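Long-range contacts in putative drug/sodium antiporter (Escherichia coli, PDB 4Z3N), which probably acts as an antiporter of the MATE family that exports drug-like compounds across the cell membrane and is linked to transport of the genotoxin colibactin: residues L81-A85 with T161-M166; I88-G93 with V170-Q176; V114-I118 with I252-L257; V194-D199 with A216-A220; V183-S188 with M224-F228. Residue numbers count along the deposited sequence, not the author numbering.

Contact 1 of 5, residues L81-A85 with T161-M166; sequences LFAIA and TVFSIM. With OLC ((2R)-2,3-dihydroxypropyl (9Z)-octadec-9-enoate), chain E.
Two membrane helices that converge along their length can be joined by a compact apolar patch, and residues 81-85 with 161-166 show how. Residues 81-85 and 162-166 are helical. The axes approach to 9.5 Å and cross at -40°, running in broadly the same direction, so the CA separation falls from 7.0 Å between Leu81 and Val162 to 5.0 Å between Ala85 and Met166. No hydrogen bond crosses the interface.

Apolar contacts between side chains carry it. Leu81 (m, t) points at the partner, its CD1 lying 3.9 Å from Val162 CG2. Ile165 (m, m) faces back, with CG2 3.9 Å from both Phe82 CD1 and Ala85 CB. Met166 (m, m, with chi3 between wells at 111°) sets off sideways and then bends inward, so that its SD rests 3.7 Å from Ile84 CG2 and its CE 4.0 Å from Ala85 CB.

A second group of contacts meets the backbone: Met166 CE comes within 3.3 Å of Leu81 O, and Ala85 CB within 3.8 Å of Ile165 O. Thr161 OG1, 4.0 Å from Leu81 CD1, is engaged in a hydrogen bond to Ser158 O.

Phe82 CZ also touches a monoolein chain, 3.7 Å from OLC C5. Such apolar packing of helices 75-101 and 162-177, with methionine against a small alanine, belongs to the amino-terminal helical bundle of the MATE fold.

Contact 2 of 5, residues I88-G93 with V170-Q176; sequences IQIGMG and VMMGLFQ
Where a helix lacks a side chain, its neighbour can move in, and residues 88-93 with 170-176 illustrate the rule. Both are regular α-helix; their axes come within 7.3 Å and cross at -30°, and the CA atoms of Gln89 and Gly173 are only 4.1 Å apart.

Gly173 is the hollow. A CB there would clash with Met92 CB and Gln89 O; without one, Gln89 O sits 3.3 Å from Gly173 CA and Met92 CG 3.4 Å from Gly173 C. Met92 (t, p, t) is thus a bump filling it. Its CG lies 3.6 Å from Val170 O, while CE reaches on to Leu174 CD1 at 3.9 Å and Val170 CG1 at 4.3 Å. Gly93 meets Gly173 directly, CA 3.5 Å from Gly173 O in a CA-H...O contact.

This is glycine-mediated close packing of two transmembrane helices within the amino-terminal bundle of a MATE transporter; side chains of the second segment also touch helices 107-132, 181-204 and 209-232.

One residue before Gln89, Ile88 (m, t) fits CG2 against Val170 CG2 at 3.8 Å. Gln89 (t, t) extends past Met172, its CG 3.7 Å from Met172 CB, and donates a hydrogen bond from NE2 to Gln176 OE1, 2.6 Å long. Gln176 (t, t) in turn bonds through NE2 to Thr311 O on helix 286-322.

Contact 3 of 5, residues V114-I118 with I252-L257; sequences VGIII and IYREFL
In this steep crossing the backbones stay well apart and side chains, above all two aromatic rings, bridge most of the gap. The axes of helical residues 114-118 and 252-257 come no closer than 10.7 Å and cross at -69°; CA atoms lie 6.7 Å apart for Val114 and Tyr253, and 7.7 Å for Gly115 and Phe256.

Val114 (t) lays CG2 over the face of the Tyr253 ring, 3.8 Å from the centroid in a CH-pi contact, and 3.9 Å from Ile252 CG2. Tyr253 (chi1 -77°, m; chi2 -86°) leaves sideways, but its ring comes back to the partner. Gly115 CA lies 3.6 Å from Phe256 CE2. Ile117 (m, t) meets the rim of the tyrosine, CD1 3.3 Å from Tyr253 OH. Ile118 (m, t) reaches between the aromatics: CG1 is 3.9 Å from Tyr253 CD1, and CD1 sits over the Phe256 face, 3.9 Å from its centroid.

Phe256 (t) continues to Met92 and Leu95 of helix 75-101. Helix 250-284 opens the second half of the MATE fold, so the contact links the two halves. With no hydrogen bond or salt bridge across it, cohesion here comes from dispersion and CH-pi packing.

Contact 4 of 5, residues V194-D199 with A216-A220; sequences VNIMLD and ASFLA
Consecutive helices of a hairpin tend to pack antiparallel, and here two alanines of the second helix lie at the nearest points between the backbones. Residues 194-199 and 216-220, both helical, cross at 148° with axes 8.3 Å apart at closest; Asn195 pairs with Ala220 at 5.3 Å between CA atoms and Leu198 with Ala216 at 5.4 Å.

The backbone alone sets two contacts between CB atoms: Leu198 CB lies 3.6 Å from Ala216 CB, and Asn195 CB 3.9 Å from Ala220 CB. Rotamers decide the rest. Leu198 (m, t), pointing toward the partner, places CD1 3.7 Å from Leu219 CB. Leu219 adopts the same m, t form and also starts toward its neighbour. Val194 (t) sends CG1 to within 3.7 Å of Ala220 CA and 4.2 Å of Ala220 CB. Asn195 leaves sideways, and chi1 at 176° carries its amide beside Ser217; ND2 is 3.3 Å from Ser217 N and 3.4 Å from Ser217 OG, yet neither approach is a hydrogen bond. Asp199, with chi1 between wells at -95°, swings its carboxylate inward until OD1 lies 3.1 Å from Ala216 CB.

The pair forms part of the amino-terminal bundle of the MATE fold. Helix 28-56 packs along one flank: Tyr49 touches Ser217 and Ala220, Trp56 touches Asp199, and the carboxylates of Asp53 and Asp199 come close together.

Contact 5 of 5, residues V183-S188 with M224-F228; sequences VIMKAS and MVAYF
Tyr227 lays one ring face over Ala187, whose CA lies beneath it and whose CB is 4.0 Å from Tyr227 CD1. With chi1 at -168° (t) and chi2 at -82°, the tyrosine spans a full helical turn: its CE1 is 3.9 Å from Val183 CG1, and its OH lies 3.5 Å from Lys186 CD, in the aliphatic part of the lysine.

The second ring, Phe228 (chi1 m), leaves sideways and turns inward. Its CE1 presses to 3.5 Å from Ala187 CB and 3.7 Å from Val183 O, its CD1 lies 4.0 Å from Val183 CG1, and Ile184 CA sits at its edge.

Both segments are helical, crossing at 146° with axes 9.2 Å apart at closest approach, an antiparallel pairing of successive membrane helices, 181-204 and 209-232, in the amino-terminal bundle of the MATE fold. Their nearest CA atoms, those of the small Ala187 and Met224, are 5.1 Å apart, and Met224 (m, t, p) brings CG to 3.3 Å from Ala187 O.

Ser188 faces away, its OG making a weak hydrogen bond of 3.2 Å to Ile184 O within its own helix. Phe228 also meets the ring of Phe175 on helix 162-177, the planes at about 25°.

In the fold
Two helix pairs are each sampled twice here. Contacts 1 and 2 lie on helices 75-101 and 162-177, with centres 13 Å apart, and join where Met166 SD meets Ile88 CD1 at 3.7 Å; contacts 4 and 5 lie along one hairpin, with centres 14 Å apart. Contact 2 touches contacts 1, 3 and 5: Met171 CB reaches Phe228 CD2 of contact 5 at 3.2 Å, and Met92 N approaches Phe256 CZ of contact 3 at 3.4 Å. Contact 1 meets contact 4 through Thr161 CB and Phe218 CE1, 3.7 Å apart. Contacts 3 and 4 are farthest separated, about 31 Å between centres. Bound monoolein also touches Phe82 of contact 1 and Phe218 of contact 4.

Contact 1 of 5, residues L81-A85 with T161-M166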
# COMPACT_ATOMS: atom_id res chain seq x y z
N LEU A 81 3.00 -3.19 10.19
CA LEU A 81 1.70 -3.05 10.82
C LEU A 81 0.69 -2.45 9.85
O LEU A 81 -0.44 -2.94 9.76
CB LEU A 81 1.79 -2.21 12.09
CG LEU A 81 2.60 -2.83 13.23
CD1 LEU A 81 2.41 -2.03 14.51
CD2 LEU A 81 2.26 -4.30 13.41
N PHE A 82 1.10 -1.42 9.12
CA PHE A 82 0.23 -0.88 8.07
C PHE A 82 0.00 -1.93 6.98
O PHE A 82 -1.05 -1.97 6.36
CB PHE A 82 0.80 0.40 7.46
CG PHE A 82 0.54 1.64 8.28
CD1 PHE A 82 -0.50 1.68 9.20
CD2 PHE A 82 1.34 2.77 8.13
CE1 PHE A 82 -0.73 2.81 9.96
CE2 PHE A 82 1.10 3.91 8.88
CZ PHE A 82 0.07 3.93 9.80
N ALA A 83 1.00 -2.78 6.76
CA ALA A 83 0.93 -3.81 5.74
C ALA A 83 -0.13 -4.85 6.08
O ALA A 83 -0.91 -5.28 5.22
CB ALA A 83 2.29 -4.48 5.57
N ILE A 84 -0.15 -5.26 7.34
CA ILE A 84 -1.10 -6.24 7.81
C ILE A 84 -2.47 -5.59 7.93
O ILE A 84 -3.48 -6.21 7.61
CB ILE A 84 -0.66 -6.85 9.16
CG1 ILE A 84 0.65 -7.64 8.97
CG2 ILE A 84 -1.77 -7.72 9.76
CD1 ILE A 84 1.34 -8.05 10.26
N ALA A 85 -2.50 -4.34 8.36
CA ALA A 85 -3.76 -3.61 8.46
C ALA A 85 -4.38 -3.49 7.07
O ALA A 85 -5.61 -3.52 6.90
CB ALA A 85 -3.53 -2.25 9.05
N THR A 161 0.24 -0.11 19.98
CA THR A 161 -0.56 0.50 18.93
C THR A 161 -1.25 -0.51 17.99
O THR A 161 -2.11 -0.13 17.21
CB THR A 161 0.30 1.44 18.09
OG1 THR A 161 1.15 0.66 17.24
CG2 THR A 161 1.14 2.33 19.00
N VAL A 162 -0.88 -1.78 18.09
CA VAL A 162 -1.30 -2.80 17.13
C VAL A 162 -2.83 -2.98 16.94
O VAL A 162 -3.33 -2.90 15.82
CB VAL A 162 -0.69 -4.16 17.51
CG1 VAL A 162 -1.26 -5.29 16.63
CG2 VAL A 162 0.82 -4.09 17.42
N PHE A 163 -3.55 -3.24 18.03
CA PHE A 163 -4.98 -3.45 17.94
C PHE A 163 -5.68 -2.24 17.33
O PHE A 163 -6.60 -2.38 16.53
CB PHE A 163 -5.58 -3.79 19.31
CG PHE A 163 -7.05 -4.12 19.27
CD1 PHE A 163 -7.55 -5.03 18.35
CD2 PHE A 163 -7.93 -3.53 20.18
CE1 PHE A 163 -8.89 -5.35 18.32
CE2 PHE A 163 -9.28 -3.85 20.16
CZ PHE A 163 -9.76 -4.76 19.22
N SER A 164 -5.22 -1.04 17.68
CA SER A 164 -5.84 0.18 17.18
C SER A 164 -5.60 0.32 15.68
O SER A 164 -6.51 0.71 14.93
CB SER A 164 -5.30 1.40 17.94
OG SER A 164 -4.88 1.04 19.25
N ILE A 165 -4.38 0.01 15.25
CA ILE A 165 -4.05 -0.01 13.83
C ILE A 165 -4.89 -1.05 13.06
O ILE A 165 -5.41 -0.77 11.98
CB ILE A 165 -2.55 -0.31 13.60
CG1 ILE A 165 -1.67 0.66 14.39
CG2 ILE A 165 -2.21 -0.27 12.11
CD1 ILE A 165 -2.05 2.12 14.21
N MET A 166 -5.00 -2.26 13.61
CA MET A 166 -5.83 -3.29 12.98
C MET A 166 -7.28 -2.83 12.87
O MET A 166 -7.93 -3.05 11.85
CB MET A 166 -5.76 -4.60 13.76
CG MET A 166 -4.36 -5.17 13.89
SD MET A 166 -3.56 -5.67 12.33
CE MET A 166 -2.24 -4.47 12.12
C9 OLC E . 2.66 6.00 12.01
C8 OLC E . 1.88 7.30 11.90
C7 OLC E . 1.35 7.48 10.49
C6 OLC E . 0.03 8.23 10.52
C5 OLC E . -0.98 7.51 9.63
C4 OLC E . -2.31 7.34 10.32

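Contact 2 of 5, residues I88-G93 with V170-Q176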
# COMPACT_ATOMS: atom_id res chain seq x y z
N ILE A 88 -6.09 -6.65 6.02
CA ILE A 88 -7.39 -6.69 6.70
C ILE A 88 -8.39 -5.81 5.97
O ILE A 88 -9.55 -6.16 5.84
CB ILE A 88 -7.29 -6.26 8.17
CG1 ILE A 88 -6.52 -7.33 8.96
CG2 ILE A 88 -8.68 -6.01 8.76
CD1 ILE A 88 -6.39 -7.05 10.43
N GLN A 89 -7.91 -4.68 5.48
CA GLN A 89 -8.79 -3.75 4.79
C GLN A 89 -9.40 -4.36 3.52
O GLN A 89 -10.60 -4.21 3.30
CB GLN A 89 -8.04 -2.46 4.47
CG GLN A 89 -8.90 -1.44 3.80
CD GLN A 89 -8.10 -0.35 3.13
OE1 GLN A 89 -6.91 -0.19 3.37
NE2 GLN A 89 -8.76 0.41 2.26
N ILE A 90 -8.58 -5.03 2.72
CA ILE A 90 -8.98 -5.52 1.40
C ILE A 90 -9.87 -6.75 1.59
O ILE A 90 -10.87 -6.92 0.90
CB ILE A 90 -7.73 -5.84 0.49
CG1 ILE A 90 -6.97 -4.57 0.13
CG2 ILE A 90 -8.13 -6.51 -0.82
CD1 ILE A 90 -7.78 -3.58 -0.73
N GLY A 91 -9.52 -7.60 2.55
CA GLY A 91 -10.39 -8.69 2.93
C GLY A 91 -11.76 -8.15 3.29
O GLY A 91 -12.80 -8.66 2.85
N MET A 92 -11.78 -7.11 4.11
CA MET A 92 -13.03 -6.47 4.44
C MET A 92 -13.69 -5.88 3.18
O MET A 92 -14.82 -6.23 2.86
CB MET A 92 -12.81 -5.39 5.50
CG MET A 92 -14.10 -4.89 6.17
SD MET A 92 -14.97 -6.11 7.19
CE MET A 92 -16.20 -5.09 7.96
N GLY A 93 -12.97 -5.02 2.47
CA GLY A 93 -13.48 -4.39 1.27
C GLY A 93 -13.96 -5.40 0.23
O GLY A 93 -14.96 -5.20 -0.45
N VAL A 170 -10.03 -2.65 9.53
CA VAL A 170 -11.44 -3.04 9.51
C VAL A 170 -12.37 -1.89 9.05
O VAL A 170 -13.20 -2.06 8.15
CB VAL A 170 -11.91 -3.52 10.90
CG1 VAL A 170 -13.43 -3.78 10.91
CG2 VAL A 170 -11.14 -4.74 11.32
N MET A 171 -12.22 -0.72 9.68
CA MET A 171 -13.03 0.44 9.41
C MET A 171 -12.86 0.94 7.98
O MET A 171 -13.85 1.18 7.27
CB MET A 171 -12.70 1.55 10.40
CG MET A 171 -12.98 1.19 11.86
SD MET A 171 -14.72 0.86 12.23
CE MET A 171 -14.95 -0.76 11.52
N MET A 172 -11.60 1.10 7.57
CA MET A 172 -11.27 1.44 6.19
C MET A 172 -11.94 0.46 5.25
O MET A 172 -12.57 0.86 4.27
CB MET A 172 -9.75 1.42 5.97
CG MET A 172 -8.97 2.50 6.72
SD MET A 172 -8.87 4.03 5.79
CE MET A 172 -8.10 3.45 4.27
N GLY A 173 -11.81 -0.83 5.56
CA GLY A 173 -12.40 -1.89 4.75
C GLY A 173 -13.92 -1.84 4.74
O GLY A 173 -14.57 -2.12 3.73
N LEU A 174 -14.49 -1.46 5.88
CA LEU A 174 -15.93 -1.31 5.99
C LEU A 174 -16.46 -0.18 5.07
O LEU A 174 -17.35 -0.42 4.25
CB LEU A 174 -16.30 -1.05 7.45
CG LEU A 174 -17.79 -1.00 7.79
CD1 LEU A 174 -18.49 -2.04 7.00
CD2 LEU A 174 -18.01 -1.25 9.27
N PHE A 175 -15.91 1.03 5.20
CA PHE A 175 -16.43 2.16 4.44
C PHE A 175 -16.02 2.17 2.96
O PHE A 175 -16.71 2.72 2.10
CB PHE A 175 -16.01 3.46 5.11
CG PHE A 175 -16.79 3.76 6.37
CD1 PHE A 175 -18.00 4.47 6.30
CD2 PHE A 175 -16.31 3.36 7.62
CE1 PHE A 175 -18.71 4.76 7.45
CE2 PHE A 175 -17.04 3.65 8.78
CZ PHE A 175 -18.23 4.35 8.70
N GLN A 176 -14.88 1.55 2.65
CA GLN A 176 -14.48 1.36 1.27
C GLN A 176 -15.36 0.29 0.56
O GLN A 176 -15.69 0.43 -0.62
CB GLN A 176 -13.01 0.97 1.21
CG GLN A 176 -12.62 0.33 -0.10
CD GLN A 176 -11.21 -0.20 -0.09
OE1 GLN A 176 -10.70 -0.64 0.94
NE2 GLN A 176 -10.57 -0.14 -1.25

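Contact 3 of 5, residues V114-I118 with I252-L257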
# COMPACT_ATOMS: atom_id res chain seq x y z
N VAL A 114 -16.70 -11.00 11.73
CA VAL A 114 -15.53 -11.77 11.36
C VAL A 114 -14.33 -10.87 11.05
O VAL A 114 -13.19 -11.24 11.32
CB VAL A 114 -15.83 -12.68 10.15
CG1 VAL A 114 -14.55 -13.03 9.39
CG2 VAL A 114 -16.54 -13.93 10.60
N GLY A 115 -14.60 -9.69 10.51
CA GLY A 115 -13.56 -8.70 10.29
C GLY A 115 -12.90 -8.25 11.58
O GLY A 115 -11.68 -8.20 11.70
N ILE A 116 -13.72 -7.93 12.57
CA ILE A 116 -13.23 -7.50 13.87
C ILE A 116 -12.47 -8.61 14.60
O ILE A 116 -11.39 -8.37 15.16
CB ILE A 116 -14.40 -6.98 14.73
CG1 ILE A 116 -14.83 -5.61 14.21
CG2 ILE A 116 -14.00 -6.86 16.20
CD1 ILE A 116 -16.16 -5.14 14.75
N ILE A 117 -13.02 -9.83 14.58
CA ILE A 117 -12.42 -10.98 15.26
C ILE A 117 -11.05 -11.32 14.68
O ILE A 117 -10.10 -11.64 15.42
CB ILE A 117 -13.33 -12.23 15.17
CG1 ILE A 117 -14.56 -12.06 16.07
CG2 ILE A 117 -12.57 -13.50 15.54
CD1 ILE A 117 -15.49 -13.24 16.06
N ILE A 118 -10.95 -11.27 13.36
CA ILE A 118 -9.69 -11.53 12.67
C ILE A 118 -8.65 -10.48 13.07
O ILE A 118 -7.49 -10.80 13.33
CB ILE A 118 -9.92 -11.54 11.14
CG1 ILE A 118 -10.50 -12.89 10.71
CG2 ILE A 118 -8.62 -11.27 10.39
CD1 ILE A 118 -11.14 -12.90 9.33
N ILE A 252 -16.28 -18.63 5.86
CA ILE A 252 -16.26 -17.18 5.77
C ILE A 252 -14.98 -16.57 6.37
O ILE A 252 -14.54 -15.51 5.94
CB ILE A 252 -17.50 -16.57 6.44
CG1 ILE A 252 -17.66 -15.12 6.00
CG2 ILE A 252 -17.42 -16.72 7.96
CD1 ILE A 252 -18.87 -14.47 6.56
N TYR A 253 -14.39 -17.24 7.36
CA TYR A 253 -13.04 -16.90 7.81
C TYR A 253 -12.06 -17.18 6.69
O TYR A 253 -11.11 -16.43 6.48
CB TYR A 253 -12.66 -17.68 9.07
CG TYR A 253 -13.31 -17.11 10.31
CD1 TYR A 253 -12.71 -16.07 11.00
CD2 TYR A 253 -14.54 -17.58 10.75
CE1 TYR A 253 -13.32 -15.52 12.12
CE2 TYR A 253 -15.16 -17.04 11.87
CZ TYR A 253 -14.54 -16.00 12.55
OH TYR A 253 -15.13 -15.45 13.66
N ARG A 254 -12.30 -18.27 5.97
CA ARG A 254 -11.44 -18.67 4.86
C ARG A 254 -11.48 -17.65 3.71
O ARG A 254 -10.44 -17.24 3.20
CB ARG A 254 -11.86 -20.06 4.38
CG ARG A 254 -11.08 -20.61 3.19
CD ARG A 254 -11.33 -22.09 3.10
NE ARG A 254 -10.91 -22.69 1.85
CZ ARG A 254 -11.20 -23.94 1.50
NH1 ARG A 254 -11.92 -24.70 2.32
NH2 ARG A 254 -10.78 -24.44 0.34
N GLU A 255 -12.68 -17.24 3.32
CA GLU A 255 -12.83 -16.29 2.24
C GLU A 255 -12.16 -14.95 2.58
O GLU A 255 -11.50 -14.33 1.73
CB GLU A 255 -14.31 -16.08 1.93
CG GLU A 255 -14.60 -15.05 0.84
CD GLU A 255 -13.93 -15.39 -0.49
OE1 GLU A 255 -14.45 -16.29 -1.20
OE2 GLU A 255 -12.91 -14.75 -0.84
N PHE A 256 -12.32 -14.52 3.83
CA PHE A 256 -11.76 -13.27 4.31
C PHE A 256 -10.23 -13.40 4.43
O PHE A 256 -9.48 -12.48 4.07
CB PHE A 256 -12.39 -12.90 5.65
CG PHE A 256 -12.07 -11.50 6.12
CD1 PHE A 256 -10.76 -11.11 6.37
CD2 PHE A 256 -13.09 -10.60 6.36
CE1 PHE A 256 -10.47 -9.82 6.81
CE2 PHE A 256 -12.81 -9.31 6.80
CZ PHE A 256 -11.49 -8.92 7.02
N LEU A 257 -9.78 -14.54 4.95
CA LEU A 257 -8.37 -14.75 5.25
C LEU A 257 -7.53 -14.94 4.00
O LEU A 257 -6.38 -14.49 3.94
CB LEU A 257 -8.18 -15.95 6.18
CG LEU A 257 -8.25 -15.64 7.68
CD1 LEU A 257 -7.95 -16.87 8.51
CD2 LEU A 257 -7.31 -14.51 8.03

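Contact 4 of 5, residues V194-D199 with A216-A220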
# COMPACT_ATOMS: atom_id res chain seq x y z
N VAL A 194 -5.54 17.02 14.03
CA VAL A 194 -5.17 16.56 15.36
C VAL A 194 -3.65 16.43 15.57
O VAL A 194 -3.10 16.91 16.56
CB VAL A 194 -5.86 15.22 15.65
CG1 VAL A 194 -5.34 14.59 16.94
CG2 VAL A 194 -7.35 15.43 15.73
N ASN A 195 -2.95 15.81 14.63
CA ASN A 195 -1.52 15.69 14.77
C ASN A 195 -0.84 17.06 14.68
O ASN A 195 0.21 17.29 15.28
CB ASN A 195 -0.98 14.73 13.70
CG ASN A 195 0.53 14.65 13.72
OD1 ASN A 195 1.20 15.12 12.80
ND2 ASN A 195 1.07 14.05 14.77
N ILE A 196 -1.46 17.96 13.93
CA ILE A 196 -0.89 19.30 13.72
C ILE A 196 -0.93 20.11 15.00
O ILE A 196 0.04 20.80 15.34
CB ILE A 196 -1.65 20.07 12.62
CG1 ILE A 196 -1.20 19.60 11.24
CG2 ILE A 196 -1.38 21.57 12.77
CD1 ILE A 196 -2.22 19.85 10.14
N MET A 197 -2.04 20.00 15.71
CA MET A 197 -2.25 20.72 16.96
C MET A 197 -1.55 20.06 18.15
O MET A 197 -1.07 20.76 19.04
CB MET A 197 -3.74 20.85 17.22
CG MET A 197 -4.43 21.76 16.23
SD MET A 197 -6.24 21.70 16.27
CE MET A 197 -6.63 22.52 14.71
N LEU A 198 -1.50 18.73 18.17
CA LEU A 198 -1.00 18.01 19.34
C LEU A 198 0.51 18.00 19.43
O LEU A 198 1.06 18.13 20.52
CB LEU A 198 -1.52 16.57 19.34
CG LEU A 198 -2.98 16.35 19.70
CD1 LEU A 198 -3.29 14.85 19.70
CD2 LEU A 198 -3.33 16.99 21.04
N ASP A 199 1.18 17.84 18.29
CA ASP A 199 2.64 17.86 18.23
C ASP A 199 3.21 19.02 19.02
O ASP A 199 4.15 18.83 19.81
CB ASP A 199 3.14 17.96 16.79
CG ASP A 199 3.45 16.61 16.19
OD1 ASP A 199 3.35 15.60 16.92
OD2 ASP A 199 3.81 16.56 14.99
N ALA A 216 1.39 12.02 19.60
CA ALA A 216 0.45 12.88 18.88
C ALA A 216 -0.05 12.17 17.62
O ALA A 216 -1.25 12.18 17.31
CB ALA A 216 1.10 14.21 18.53
N SER A 217 0.88 11.55 16.89
CA SER A 217 0.56 10.75 15.72
C SER A 217 -0.44 9.65 16.09
O SER A 217 -1.40 9.39 15.38
CB SER A 217 1.83 10.14 15.11
OG SER A 217 2.53 11.07 14.29
N PHE A 218 -0.21 9.02 17.23
CA PHE A 218 -1.08 7.95 17.67
C PHE A 218 -2.49 8.43 18.11
O PHE A 218 -3.49 7.73 17.90
CB PHE A 218 -0.39 7.17 18.79
CG PHE A 218 -1.17 5.99 19.27
CD1 PHE A 218 -1.60 5.01 18.38
CD2 PHE A 218 -1.48 5.85 20.61
CE1 PHE A 218 -2.32 3.93 18.82
CE2 PHE A 218 -2.21 4.76 21.05
CZ PHE A 218 -2.63 3.80 20.15
N LEU A 219 -2.59 9.61 18.73
CA LEU A 219 -3.90 10.11 19.16
C LEU A 219 -4.64 10.60 17.93
O LEU A 219 -5.88 10.64 17.90
CB LEU A 219 -3.76 11.23 20.21
CG LEU A 219 -3.16 10.84 21.58
CD1 LEU A 219 -2.86 12.06 22.42
CD2 LEU A 219 -4.06 9.88 22.34
N ALA A 220 -3.87 10.99 16.92
CA ALA A 220 -4.40 11.26 15.59
C ALA A 220 -5.09 10.02 15.03
O ALA A 220 -6.19 10.10 14.51
CB ALA A 220 -3.27 11.72 14.65

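Contact 5 of 5, residues V183-S188 with M224-F228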
# COMPACT_ATOMS: atom_id res chain seq x y z
N VAL A 183 -16.24 9.50 4.08
CA VAL A 183 -16.05 9.24 5.50
C VAL A 183 -14.58 8.93 5.76
O VAL A 183 -14.03 9.33 6.78
CB VAL A 183 -16.94 8.09 5.97
CG1 VAL A 183 -16.68 7.78 7.43
CG2 VAL A 183 -18.40 8.47 5.73
N ILE A 184 -13.96 8.24 4.81
CA ILE A 184 -12.54 7.94 4.88
C ILE A 184 -11.73 9.22 4.67
O ILE A 184 -10.73 9.44 5.36
CB ILE A 184 -12.14 6.88 3.84
CG1 ILE A 184 -12.77 5.53 4.18
CG2 ILE A 184 -10.63 6.76 3.77
CD1 ILE A 184 -12.45 4.43 3.20
N MET A 185 -12.17 10.08 3.75
CA MET A 185 -11.41 11.29 3.48
C MET A 185 -11.52 12.28 4.63
O MET A 185 -10.55 12.97 4.94
CB MET A 185 -11.88 11.98 2.19
CG MET A 185 -10.99 13.18 1.83
SD MET A 185 -11.71 14.39 0.69
CE MET A 185 -13.21 14.82 1.57
N LYS A 186 -12.70 12.34 5.25
CA LYS A 186 -12.95 13.23 6.39
C LYS A 186 -12.24 12.71 7.65
O LYS A 186 -11.62 13.49 8.37
CB LYS A 186 -14.44 13.38 6.65
CG LYS A 186 -15.14 14.28 5.63
CD LYS A 186 -16.65 14.28 5.84
CE LYS A 186 -17.42 14.57 4.55
NZ LYS A 186 -18.88 14.24 4.69
N ALA A 187 -12.32 11.41 7.89
CA ALA A 187 -11.53 10.80 8.96
C ALA A 187 -10.06 11.15 8.79
O ALA A 187 -9.38 11.53 9.75
CB ALA A 187 -11.71 9.30 8.97
N SER A 188 -9.55 11.01 7.57
CA SER A 188 -8.16 11.30 7.30
C SER A 188 -7.78 12.74 7.66
O SER A 188 -6.76 12.99 8.30
CB SER A 188 -7.84 11.03 5.82
OG SER A 188 -7.53 9.66 5.61
N MET A 224 -9.25 9.27 14.41
CA MET A 224 -9.79 8.66 13.20
C MET A 224 -10.70 7.48 13.55
O MET A 224 -11.84 7.39 13.08
CB MET A 224 -8.68 8.19 12.29
CG MET A 224 -7.84 9.29 11.68
SD MET A 224 -6.76 8.57 10.43
CE MET A 224 -7.88 7.39 9.64
N VAL A 225 -10.18 6.57 14.37
CA VAL A 225 -10.92 5.40 14.83
C VAL A 225 -12.25 5.82 15.45
O VAL A 225 -13.31 5.24 15.18
CB VAL A 225 -10.10 4.61 15.86
CG1 VAL A 225 -10.92 3.50 16.46
CG2 VAL A 225 -8.85 4.04 15.21
N ALA A 226 -12.18 6.83 16.30
CA ALA A 226 -13.36 7.42 16.90
C ALA A 226 -14.35 7.91 15.83
O ALA A 226 -15.53 7.58 15.88
CB ALA A 226 -12.96 8.56 17.80
N TYR A 227 -13.86 8.68 14.87
CA TYR A 227 -14.70 9.20 13.79
C TYR A 227 -15.48 8.10 13.09
O TYR A 227 -16.67 8.27 12.77
CB TYR A 227 -13.86 9.95 12.77
CG TYR A 227 -14.67 10.75 11.79
CD1 TYR A 227 -15.25 10.15 10.69
CD2 TYR A 227 -14.89 12.11 11.98
CE1 TYR A 227 -16.01 10.87 9.79
CE2 TYR A 227 -15.64 12.85 11.09
CZ TYR A 227 -16.20 12.22 9.99
OH TYR A 227 -16.95 12.93 9.10
N PHE A 228 -14.81 6.99 12.82
CA PHE A 228 -15.41 5.87 12.11
C PHE A 228 -16.58 5.27 12.89
O PHE A 228 -17.68 5.12 12.36
CB PHE A 228 -14.37 4.80 11.82
CG PHE A 228 -13.49 5.11 10.65
CD1 PHE A 228 -13.97 5.85 9.58
CD2 PHE A 228 -12.17 4.67 10.61
CE1 PHE A 228 -13.15 6.14 8.50
CE2 PHE A 228 -11.35 4.95 9.54
CZ PHE A 228 -11.84 5.68 8.48